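Local coordinates for protein catalase (Bacillus pumilus, PDB 4QOL) that breaks hydrogen peroxide down to water and oxygen at a heme centre and also shows peroxidase-like reactivity toward phenolic substrates, at residues G198-R203 against D330-G335; Y213-W218 against K283-E288. All coordinates share one frame; numbering follows the deposited sequence.

Interaction 1 (198-203 with 330-335) and interaction 2 (213-218 with 283-288) lie with their centres about 12 Å apart in the catalase fold. Along the chain the order is 198-203, 213-218, 283-288, 330-335, so both segments of interaction 2 fall between those of interaction 1. They share the antiparallel sheet, where strand 202-205 pairs with strand 211-220; Phe-202 O and Val-214 N probably hydrogen-bond there at 2.9 Å. Lys-215 also joins them, its ammonium bonding to Val-199 O. At interaction 1 the loop entering this sheet meets the start of helix 331-348 beside the heme; at interaction 2 strand 211-220 takes the loop before strand 293-302. Sheet neighbours thus link heme-side packing to that loop.

Interaction 1: residues G198-R203 against D330-G335; sequences GVHTFR and DKLLQG. With HEM (protoporphyrin IX containing Fe), chain E.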
ATOM      1  N   GLY A 198      24.450 -23.556  -0.894  1.00 14.68           N
ATOM      2  CA  GLY A 198      24.460 -22.085  -0.988  1.00 14.21           C
ATOM      3  C   GLY A 198      24.436 -21.625  -2.429  1.00 14.31           C
ATOM      4  O   GLY A 198      24.074 -20.459  -2.690  1.00 14.29           O
ATOM      5  N   VAL A 199      24.774 -22.549  -3.364  1.00 15.28           N
ATOM      6  CA  VAL A 199      24.852 -22.294  -4.821  1.00 16.28           C
ATOM      7  C   VAL A 199      25.984 -21.387  -5.209  1.00 16.90           C
ATOM      8  O   VAL A 199      26.963 -21.850  -5.820  1.00 17.99           O
ATOM      9  CB  VAL A 199      23.494 -21.805  -5.453  1.00 16.64           C
ATOM     10  CG1 VAL A 199      23.633 -21.542  -6.955  1.00 16.30           C
ATOM     11  CG2 VAL A 199      22.406 -22.835  -5.214  1.00 16.94           C
ATOM     12  N   HIS A 200      25.963 -20.117  -4.786  1.00 16.02           N
ATOM     13  CA  HIS A 200      27.056 -19.225  -5.088  1.00 14.48           C
ATOM     14  C   HIS A 200      28.295 -19.501  -4.271  1.00 16.01           C
ATOM     15  O   HIS A 200      28.234 -20.003  -3.156  1.00 16.67           O
ATOM     16  CB  HIS A 200      26.710 -17.761  -4.771  1.00 14.88           C
ATOM     17  CG  HIS A 200      25.374 -17.304  -5.310  1.00 13.22           C
ATOM     18  ND1 HIS A 200      25.188 -17.057  -6.648  1.00 13.63           N
ATOM     19  CD2 HIS A 200      24.201 -17.010  -4.701  1.00 14.04           C
ATOM     20  CE1 HIS A 200      23.918 -16.694  -6.866  1.00 13.61           C
ATOM     21  NE2 HIS A 200      23.286 -16.690  -5.709  1.00 13.20           N
ATOM     22  N   THR A 201      29.399 -19.159  -4.883  1.00 15.70           N
ATOM     23  CA  THR A 201      30.679 -18.848  -4.199  1.00 16.29           C
ATOM     24  C   THR A 201      30.486 -17.568  -3.407  1.00 16.85           C
ATOM     25  O   THR A 201      29.939 -16.580  -3.903  1.00 16.01           O
ATOM     26  CB  THR A 201      31.749 -18.665  -5.225  1.00 16.63           C
ATOM     27  OG1 THR A 201      31.859 -19.877  -6.023  1.00 16.71           O
ATOM     28  CG2 THR A 201      33.079 -18.335  -4.568  1.00 17.23           C
ATOM     29  N   PHE A 202      30.903 -17.608  -2.136  1.00 16.09           N
ATOM     30  CA  PHE A 202      31.032 -16.437  -1.327  1.00 16.08           C
ATOM     31  C   PHE A 202      32.518 -16.230  -0.963  1.00 16.39           C
ATOM     32  O   PHE A 202      33.365 -17.033  -1.306  1.00 17.10           O
ATOM     33  CB  PHE A 202      30.209 -16.623  -0.035  1.00 15.94           C
ATOM     34  CG  PHE A 202      28.742 -16.681  -0.290  1.00 15.72           C
ATOM     35  CD1 PHE A 202      27.998 -15.476  -0.395  1.00 16.42           C
ATOM     36  CD2 PHE A 202      28.108 -17.876  -0.532  1.00 16.56           C
ATOM     37  CE1 PHE A 202      26.615 -15.538  -0.745  1.00 15.23           C
ATOM     38  CE2 PHE A 202      26.749 -17.930  -0.846  1.00 16.87           C
ATOM     39  CZ  PHE A 202      26.025 -16.788  -0.967  1.00 16.00           C
ATOM     40  N   ARG A 203      32.757 -15.175  -0.264  1.00 16.38           N
ATOM     41  CA  ARG A 203      34.106 -14.869   0.246  1.00 17.43           C
ATOM     42  C   ARG A 203      34.117 -15.017   1.758  1.00 17.42           C
ATOM     43  O   ARG A 203      33.263 -14.392   2.439  1.00 17.86           O
ATOM     44  CB  ARG A 203      34.489 -13.449  -0.147  1.00 19.48           C
ATOM     45  CG  ARG A 203      34.825 -13.257  -1.614  1.00 22.14           C
ATOM     46  CD  ARG A 203      35.325 -11.798  -1.821  1.00 25.89           C
ATOM     47  NE  ARG A 203      35.825 -11.687  -3.170  1.00 30.96           N
ATOM     48  CZ  ARG A 203      37.050 -11.302  -3.527  1.00 26.42           C
ATOM     49  NH1 ARG A 203      37.939 -10.829  -2.664  1.00 25.88           N
ATOM     50  NH2 ARG A 203      37.337 -11.332  -4.801  1.00 24.77           N
ATOM     51  N   ASP A 330      30.017 -12.944  -8.320  1.00 17.17           N
ATOM     52  CA  ASP A 330      29.011 -13.688  -9.081  1.00 16.75           C
ATOM     53  C   ASP A 330      27.848 -12.718  -9.481  1.00 17.55           C
ATOM     54  O   ASP A 330      27.256 -12.145  -8.590  1.00 15.36           O
ATOM     55  CB  ASP A 330      28.589 -14.843  -8.163  1.00 17.50           C
ATOM     56  CG  ASP A 330      27.397 -15.695  -8.697  1.00 19.63           C
ATOM     57  OD1 ASP A 330      26.489 -15.124  -9.298  1.00 17.26           O
ATOM     58  OD2 ASP A 330      27.316 -16.882  -8.309  1.00 17.90           O
ATOM     59  N   LYS A 331      27.530 -12.592 -10.797  1.00 15.14           N
ATOM     60  CA  LYS A 331      26.708 -11.521 -11.241  1.00 15.88           C
ATOM     61  C   LYS A 331      25.205 -11.854 -10.949  1.00 14.78           C
ATOM     62  O   LYS A 331      24.387 -10.965 -10.981  1.00 17.07           O
ATOM     63  CB  LYS A 331      26.835 -11.251 -12.746  1.00 16.70           C
ATOM     64  CG  LYS A 331      28.218 -10.798 -13.196  1.00 18.00           C
ATOM     65  CD  LYS A 331      28.235 -10.532 -14.706  1.00 19.42           C
ATOM     66  CE  LYS A 331      29.662 -10.427 -15.203  1.00 18.55           C
ATOM     67  NZ  LYS A 331      29.645 -10.195 -16.657  1.00 16.45           N
ATOM     68  N   LEU A 332      24.935 -13.134 -10.722  1.00 14.21           N
ATOM     69  CA  LEU A 332      23.587 -13.591 -10.323  1.00 13.92           C
ATOM     70  C   LEU A 332      23.388 -13.188  -8.839  1.00 13.94           C
ATOM     71  O   LEU A 332      22.411 -12.468  -8.526  1.00 14.06           O
ATOM     72  CB  LEU A 332      23.508 -15.101 -10.545  1.00 14.16           C
ATOM     73  CG  LEU A 332      22.071 -15.647 -10.391  1.00 13.25           C
ATOM     74  CD1 LEU A 332      21.206 -15.236 -11.580  1.00 13.92           C
ATOM     75  CD2 LEU A 332      22.182 -17.128 -10.230  1.00 13.54           C
ATOM     76  N   LEU A 333      24.372 -13.501  -8.005  1.00 13.36           N
ATOM     77  CA  LEU A 333      24.363 -13.051  -6.573  1.00 13.98           C
ATOM     78  C   LEU A 333      24.238 -11.531  -6.445  1.00 16.01           C
ATOM     79  O   LEU A 333      23.450 -11.035  -5.633  1.00 15.94           O
ATOM     80  CB  LEU A 333      25.586 -13.532  -5.865  1.00 15.17           C
ATOM     81  CG  LEU A 333      25.794 -13.043  -4.426  1.00 14.32           C
ATOM     82  CD1 LEU A 333      24.640 -13.423  -3.522  1.00 15.11           C
ATOM     83  CD2 LEU A 333      27.126 -13.639  -3.890  1.00 16.02           C
ATOM     84  N   GLN A 334      24.986 -10.812  -7.247  1.00 15.57           N
ATOM     85  CA  GLN A 334      24.962  -9.377  -7.138  1.00 16.52           C
ATOM     86  C   GLN A 334      23.546  -8.770  -7.211  1.00 15.81           C
ATOM     87  O   GLN A 334      23.219  -7.879  -6.454  1.00 14.68           O
ATOM     88  CB  GLN A 334      25.901  -8.727  -8.160  1.00 18.88           C
ATOM     89  CG  GLN A 334      27.372  -9.071  -7.968  1.00 18.11           C
ATOM     90  CD  GLN A 334      28.097  -8.210  -6.972  1.00 17.42           C
ATOM     91  OE1 GLN A 334      28.029  -6.988  -7.043  1.00 15.19           O
ATOM     92  NE2 GLN A 334      28.751  -8.819  -6.028  1.00 16.99           N
ATOM     93  N   GLY A 335      22.754  -9.216  -8.160  1.00 14.05           N
ATOM     94  CA  GLY A 335      21.396  -8.759  -8.270  1.00 13.81           C
ATOM     95  C   GLY A 335      20.543  -9.133  -7.083  1.00 14.09           C
ATOM     96  O   GLY A 335      19.629  -8.386  -6.697  1.00 12.70           O
TER
HETATM   97  CHA HEM E 501      12.777 -15.963  -2.892  0.50 11.44           C
HETATM   98  CHB HEM E 501      14.665 -13.090  -6.314  0.50 11.38           C
HETATM   99  CHC HEM E 501      18.001 -16.643  -7.337  0.50 11.70           C
HETATM  100  CHD HEM E 501      16.453 -19.052  -3.427  0.50 11.68           C
HETATM  101  C1A HEM E 501      12.985 -14.901  -3.758  0.50 11.90           C
HETATM  102  C2A HEM E 501      12.178 -13.721  -3.837  0.50 12.00           C
HETATM  103  C3A HEM E 501      12.713 -12.916  -4.795  0.50 11.81           C
HETATM  104  C4A HEM E 501      13.842 -13.586  -5.303  0.50 11.64           C
HETATM  105  CMA HEM E 501      12.355 -11.534  -5.258  0.50 11.00           C
HETATM  106  CAA HEM E 501      10.999 -13.445  -2.961  0.50 11.68           C
HETATM  107  CBA HEM E 501      11.574 -13.162  -1.558  0.50 12.41           C
HETATM  108  CGA HEM E 501      10.535 -12.688  -0.612  0.50 12.77           C
HETATM  109  O1A HEM E 501      10.816 -12.670   0.604  0.50 14.19           O
HETATM  110  O2A HEM E 501       9.448 -12.218  -1.019  0.50 12.33           O
HETATM  111  C1B HEM E 501      15.720 -13.866  -6.871  0.50 11.68           C
HETATM  112  C2B HEM E 501      16.524 -13.383  -7.951  0.50 11.46           C
HETATM  113  C3B HEM E 501      17.439 -14.355  -8.263  0.50 11.30           C
HETATM  114  C4B HEM E 501      17.237 -15.457  -7.311  0.50 11.40           C
HETATM  115  CMB HEM E 501      16.363 -12.031  -8.599  0.50 11.98           C
HETATM  116  CAB HEM E 501      18.508 -14.344  -9.264  0.50 11.38           C
HETATM  117  CBB HEM E 501      18.870 -13.183  -9.817  0.50 12.26           C
HETATM  118  C1C HEM E 501      17.867 -17.611  -6.342  0.50 11.92           C
HETATM  119  C2C HEM E 501      18.821 -18.567  -6.075  0.50 12.05           C
HETATM  120  C3C HEM E 501      18.371 -19.258  -4.993  0.50 11.67           C
HETATM  121  C4C HEM E 501      17.167 -18.676  -4.533  0.50 12.01           C
HETATM  122  CMC HEM E 501      20.045 -18.815  -6.930  0.50 11.80           C
HETATM  123  CAC HEM E 501      19.091 -20.273  -4.300  0.50 12.51           C
HETATM  124  CBC HEM E 501      20.411 -20.241  -4.373  0.50 12.74           C
HETATM  125  C1D HEM E 501      15.311 -18.358  -2.999  0.50 11.43           C
HETATM  126  C2D HEM E 501      14.517 -18.831  -1.866  0.50 11.05           C
HETATM  127  C3D HEM E 501      13.473 -18.010  -1.715  0.50 10.61           C
HETATM  128  C4D HEM E 501      13.645 -17.010  -2.764  0.50 11.46           C
HETATM  129  CMD HEM E 501      14.869 -20.059  -1.079  0.50 10.93           C
HETATM  130  CAD HEM E 501      12.383 -18.070  -0.675  0.50 10.40           C
HETATM  131  CBD HEM E 501      12.972 -17.433   0.604  0.50 10.48           C
HETATM  132  CGD HEM E 501      11.869 -17.549   1.614  0.50 10.87           C
HETATM  133  O1D HEM E 501      11.759 -18.622   2.198  0.50 10.55           O
HETATM  134  O2D HEM E 501      11.086 -16.592   1.859  0.50 10.68           O
HETATM  135  NA  HEM E 501      14.048 -14.800  -4.661  0.50 12.83           N
HETATM  136  NB  HEM E 501      16.196 -15.083  -6.549  0.50 11.60           N
HETATM  137  NC  HEM E 501      16.900 -17.628  -5.361  0.50 12.34           N
HETATM  138  ND  HEM E 501      14.767 -17.262  -3.518  0.50 11.80           N
HETATM  139 FE   HEM E 501      15.456 -16.221  -4.975  0.50 14.59          FE
HETATM  140  O   HOH W   1      29.487 -18.432  -7.650  1.00 21.66           O
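His-200 donates from ND1 to Asp-330 OD2, a nearly straight hydrogen bond of 2.7 Å. The carboxylate oxygen lies close to the imidazole plane, at the ring edge, but the N-H reaches it from above the carboxylate plane, the two flat groups being turned 78° apart. Leu-333 covers one face of the same ring: its CB sits 3.6 Å from the ring centroid, almost on the normal, as a CH-pi contact. Beyond it, Leu-333 CD2 packs against Phe-202 CE1 at 3.7 Å. Leu-332 divides its branches, CD2 at the edge of the imidazole near CE1 and CD1 against the heme vinyl atom CBB at 3.6 Å. Val-199 CG2 lies 3.4 Å from heme CBC, so Val-199 and Leu-332 line the heme pocket from the two segments.

The carboxylate is itself held by the helix it caps. With CG anti to the backbone N (chi1 173°), Asp-330 turns OD1 to Leu-333 N, 3.0 Å away, and more weakly to Leu-332 N, an N-cap that leaves OD2 for the histidine. A water bridges Asp-330 OD2 to Thr-201 N, 2.7 Å from the carboxylate oxygen, while Arg-336 NH1 is hydrogen-bonded to His-200 NE2. An alanine in place of His-200 would probably leave Asp-330 OD2 without its ring N-H and Arg-336 without its ring-nitrogen partner, and open a gap beneath Leu-333 CB.

The contact joins the approach to strand 202-205, paired with strands 211-220 and 325-327, to the start of helix 331-348, whose Lys-331 and Gln-334 bond to a second subunit.

Interaction 2: residues Y213-W218 against K283-E288; sequences YVKYHW and KTWSEE
Lys-215 lies over one face of the Trp-285 indole, and the aliphatic part of its chain makes most of the contact. CD rests above the fused bond of the two rings, and CE stands 3.4 Å from the centroid of the five-membered ring, 14° off its normal, as a CH-pi contact. Extended as far as CE, the chain bends at chi4 (-76°), which lifts NZ off the face toward Val-199 O and a water. Lys-215 NZ still stands above the Trp-285 five-membered ring, 4.7 Å from its centroid, as a longer cation-pi contact. At the other end of the indole, Trp-285 CH2 packs against Tyr-213 CB at 3.6 Å.

The polar contacts lie mainly at the lysine tip and the indole N-H. The water accepts from Lys-215 NZ at 2.9 Å and lies 2.8 Å from Lys-283 O, to which it can donate, while the main partner of the ammonium is Val-199 O. Trp-285 NE1 donates to Pro-278 O, which, with the lysine across its face, helps to hold the indole's rotation. Farther along, Glu-287 OE2 comes within 4.3 Å of His-217 CE1, a loose approach; His-217 NE2 bonds to Gln-264.

No direct hydrogen bond joins strand segment 213-218 to loop segment 283-288. Cohesion instead comes from indole packing and a buried ammonium, whose positive charge the carbonyl oxygen, water and pi face would probably stabilise.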
ATOM      1  N   TYR A 213      37.642 -18.160  -1.243  1.00 17.84           N
ATOM      2  CA  TYR A 213      36.324 -18.500  -1.774  1.00 16.50           C
ATOM      3  C   TYR A 213      35.749 -19.718  -1.045  1.00 16.03           C
ATOM      4  O   TYR A 213      36.445 -20.645  -0.694  1.00 15.66           O
ATOM      5  CB  TYR A 213      36.388 -18.828  -3.244  1.00 17.57           C
ATOM      6  CG  TYR A 213      36.628 -17.691  -4.226  1.00 19.26           C
ATOM      7  CD1 TYR A 213      35.962 -16.464  -4.133  1.00 20.53           C
ATOM      8  CD2 TYR A 213      37.507 -17.867  -5.272  1.00 21.28           C
ATOM      9  CE1 TYR A 213      36.173 -15.469  -5.056  1.00 20.60           C
ATOM     10  CE2 TYR A 213      37.678 -16.895  -6.227  1.00 22.60           C
ATOM     11  CZ  TYR A 213      37.011 -15.708  -6.108  1.00 23.90           C
ATOM     12  OH  TYR A 213      37.164 -14.761  -7.067  1.00 28.66           O
ATOM     13  N   VAL A 214      34.388 -19.689  -0.832  1.00 15.56           N
ATOM     14  CA  VAL A 214      33.718 -20.741  -0.134  1.00 16.39           C
ATOM     15  C   VAL A 214      32.428 -21.128  -0.846  1.00 15.52           C
ATOM     16  O   VAL A 214      31.765 -20.278  -1.417  1.00 17.05           O
ATOM     17  CB  VAL A 214      33.466 -20.370   1.358  1.00 17.02           C
ATOM     18  CG1 VAL A 214      32.492 -19.221   1.469  1.00 17.59           C
ATOM     19  CG2 VAL A 214      33.021 -21.577   2.183  1.00 17.30           C
ATOM     20  N   LYS A 215      32.109 -22.412  -0.773  1.00 15.31           N
ATOM     21  CA  LYS A 215      30.817 -22.974  -1.116  1.00 16.95           C
ATOM     22  C   LYS A 215      30.279 -23.742   0.079  1.00 17.83           C
ATOM     23  O   LYS A 215      30.995 -24.452   0.796  1.00 19.56           O
ATOM     24  CB  LYS A 215      30.945 -23.861  -2.377  1.00 17.82           C
ATOM     25  CG  LYS A 215      30.949 -23.044  -3.640  1.00 18.96           C
ATOM     26  CD  LYS A 215      30.785 -23.893  -4.890  1.00 20.69           C
ATOM     27  CE  LYS A 215      30.874 -23.037  -6.125  1.00 18.97           C
ATOM     28  NZ  LYS A 215      29.710 -22.223  -6.441  1.00 19.35           N
ATOM     29  N   TYR A 216      28.973 -23.592   0.290  1.00 17.55           N
ATOM     30  CA  TYR A 216      28.254 -24.260   1.377  1.00 17.43           C
ATOM     31  C   TYR A 216      27.414 -25.447   0.872  1.00 18.31           C
ATOM     32  O   TYR A 216      26.752 -25.376  -0.212  1.00 18.46           O
ATOM     33  CB  TYR A 216      27.286 -23.290   2.003  1.00 17.15           C
ATOM     34  CG  TYR A 216      27.873 -22.098   2.740  1.00 16.55           C
ATOM     35  CD1 TYR A 216      28.292 -22.199   4.050  1.00 16.02           C
ATOM     36  CD2 TYR A 216      27.875 -20.827   2.147  1.00 16.30           C
ATOM     37  CE1 TYR A 216      28.780 -21.106   4.741  1.00 16.85           C
ATOM     38  CE2 TYR A 216      28.313 -19.715   2.850  1.00 17.27           C
ATOM     39  CZ  TYR A 216      28.772 -19.862   4.136  1.00 16.31           C
ATOM     40  OH  TYR A 216      29.147 -18.754   4.822  1.00 17.27           O
ATOM     41  N   HIS A 217      27.342 -26.484   1.697  1.00 18.34           N
ATOM     42  CA  HIS A 217      26.563 -27.673   1.370  1.00 18.51           C
ATOM     43  C   HIS A 217      25.873 -28.198   2.620  1.00 18.19           C
ATOM     44  O   HIS A 217      26.525 -28.278   3.687  1.00 22.12           O
ATOM     45  CB  HIS A 217      27.508 -28.758   0.847  1.00 19.05           C
ATOM     46  CG  HIS A 217      28.239 -28.356  -0.384  1.00 18.83           C
ATOM     47  ND1 HIS A 217      27.700 -28.497  -1.649  1.00 19.78           N
ATOM     48  CD2 HIS A 217      29.470 -27.842  -0.553  1.00 20.08           C
ATOM     49  CE1 HIS A 217      28.576 -28.073  -2.545  1.00 19.56           C
ATOM     50  NE2 HIS A 217      29.660 -27.678  -1.904  1.00 20.47           N
ATOM     51  N   TRP A 218      24.583 -28.517   2.525  1.00 18.51           N
ATOM     52  CA  TRP A 218      23.850 -29.119   3.624  1.00 17.57           C
ATOM     53  C   TRP A 218      23.548 -30.600   3.261  1.00 18.40           C
ATOM     54  O   TRP A 218      22.943 -30.878   2.211  1.00 17.66           O
ATOM     55  CB  TRP A 218      22.505 -28.412   3.817  1.00 17.17           C
ATOM     56  CG  TRP A 218      22.529 -26.988   4.286  1.00 16.68           C
ATOM     57  CD1 TRP A 218      22.202 -25.850   3.539  1.00 18.25           C
ATOM     58  CD2 TRP A 218      22.800 -26.514   5.619  1.00 16.17           C
ATOM     59  NE1 TRP A 218      22.269 -24.722   4.339  1.00 17.12           N
ATOM     60  CE2 TRP A 218      22.603 -25.104   5.618  1.00 15.90           C
ATOM     61  CE3 TRP A 218      23.118 -27.145   6.838  1.00 16.16           C
ATOM     62  CZ2 TRP A 218      22.735 -24.327   6.776  1.00 16.95           C
ATOM     63  CZ3 TRP A 218      23.306 -26.343   7.988  1.00 16.34           C
ATOM     64  CH2 TRP A 218      23.106 -24.953   7.937  1.00 16.88           C
ATOM     65  N   LYS A 283      28.183 -23.528 -12.376  1.00 17.06           N
ATOM     66  CA  LYS A 283      29.270 -24.464 -12.139  1.00 16.36           C
ATOM     67  C   LYS A 283      29.266 -24.951 -10.698  1.00 16.91           C
ATOM     68  O   LYS A 283      29.044 -24.159  -9.764  1.00 16.40           O
ATOM     69  CB  LYS A 283      30.638 -23.784 -12.395  1.00 15.89           C
ATOM     70  CG  LYS A 283      30.788 -23.195 -13.770  1.00 16.94           C
ATOM     71  CD  LYS A 283      30.907 -24.297 -14.818  1.00 17.84           C
ATOM     72  CE  LYS A 283      31.055 -23.787 -16.236  1.00 17.87           C
ATOM     73  NZ  LYS A 283      29.773 -23.225 -16.748  1.00 17.25           N
ATOM     74  N   THR A 284      29.673 -26.196 -10.499  1.00 17.11           N
ATOM     75  CA  THR A 284      30.123 -26.728  -9.198  1.00 17.04           C
ATOM     76  C   THR A 284      31.647 -26.826  -9.172  1.00 18.55           C
ATOM     77  O   THR A 284      32.330 -26.664 -10.204  1.00 18.02           O
ATOM     78  CB  THR A 284      29.572 -28.109  -8.915  1.00 17.56           C
ATOM     79  OG1 THR A 284      29.915 -29.010  -9.979  1.00 19.49           O
ATOM     80  CG2 THR A 284      28.057 -28.047  -8.779  1.00 17.95           C
ATOM     81  N   TRP A 285      32.158 -27.033  -7.958  1.00 17.55           N
ATOM     82  CA  TRP A 285      33.570 -27.327  -7.782  1.00 18.22           C
ATOM     83  C   TRP A 285      33.723 -28.788  -7.496  1.00 19.19           C
ATOM     84  O   TRP A 285      33.014 -29.363  -6.650  1.00 18.91           O
ATOM     85  CB  TRP A 285      34.155 -26.536  -6.573  1.00 17.33           C
ATOM     86  CG  TRP A 285      34.099 -25.067  -6.615  1.00 16.25           C
ATOM     87  CD1 TRP A 285      33.890 -24.255  -7.671  1.00 16.01           C
ATOM     88  CD2 TRP A 285      34.400 -24.208  -5.485  1.00 15.86           C
ATOM     89  NE1 TRP A 285      33.975 -22.925  -7.267  1.00 16.77           N
ATOM     90  CE2 TRP A 285      34.308 -22.875  -5.924  1.00 15.54           C
ATOM     91  CE3 TRP A 285      34.719 -24.466  -4.137  1.00 16.62           C
ATOM     92  CZ2 TRP A 285      34.483 -21.753  -5.041  1.00 15.62           C
ATOM     93  CZ3 TRP A 285      34.902 -23.424  -3.288  1.00 16.76           C
ATOM     94  CH2 TRP A 285      34.804 -22.053  -3.733  1.00 16.05           C
ATOM     95  N   SER A 286      34.798 -29.350  -8.048  1.00 19.87           N
ATOM     96  CA  SER A 286      35.137 -30.745  -7.764  1.00 21.16           C
ATOM     97  C   SER A 286      35.305 -31.043  -6.300  1.00 19.89           C
ATOM     98  O   SER A 286      36.052 -30.340  -5.621  1.00 22.85           O
ATOM     99  CB  SER A 286      36.424 -31.123  -8.493  1.00 21.29           C
ATOM    100  OG  SER A 286      36.870 -32.382  -8.011  1.00 22.38           O
ATOM    101  N   GLU A 287      34.643 -32.069  -5.800  1.00 23.10           N
ATOM    102  CA  GLU A 287      34.801 -32.501  -4.392  1.00 25.15           C
ATOM    103  C   GLU A 287      36.072 -33.305  -4.159  1.00 27.85           C
ATOM    104  O   GLU A 287      36.530 -33.432  -3.025  1.00 27.30           O
ATOM    105  CB  GLU A 287      33.547 -33.243  -3.915  1.00 27.45           C
ATOM    106  CG  GLU A 287      32.354 -32.295  -3.980  1.00 30.19           C
ATOM    107  CD  GLU A 287      31.051 -32.825  -3.390  1.00 37.16           C
ATOM    108  OE1 GLU A 287      30.986 -34.019  -3.047  1.00 37.18           O
ATOM    109  OE2 GLU A 287      30.080 -32.018  -3.313  1.00 41.24           O
ATOM    110  N   GLU A 288      36.679 -33.772  -5.252  1.00 30.83           N
ATOM    111  CA  GLU A 288      38.027 -34.396  -5.187  1.00 32.56           C
ATOM    112  C   GLU A 288      39.072 -33.278  -5.020  1.00 31.27           C
ATOM    113  O   GLU A 288      39.918 -33.345  -4.124  1.00 28.73           O
ATOM    114  CB  GLU A 288      38.367 -35.417  -6.371  1.00 37.78           C
ATOM    115  CG  GLU A 288      37.776 -35.196  -7.757  1.00 44.17           C
ATOM    116  CD  GLU A 288      36.396 -35.834  -8.026  1.00 52.10           C
ATOM    117  OE1 GLU A 288      35.367 -35.437  -7.425  1.00 47.00           O
ATOM    118  OE2 GLU A 288      36.338 -36.731  -8.897  1.00 56.92           O
TER
HETATM  119  O   HOH W   2      27.895 -24.408  -7.194  1.00 19.13           O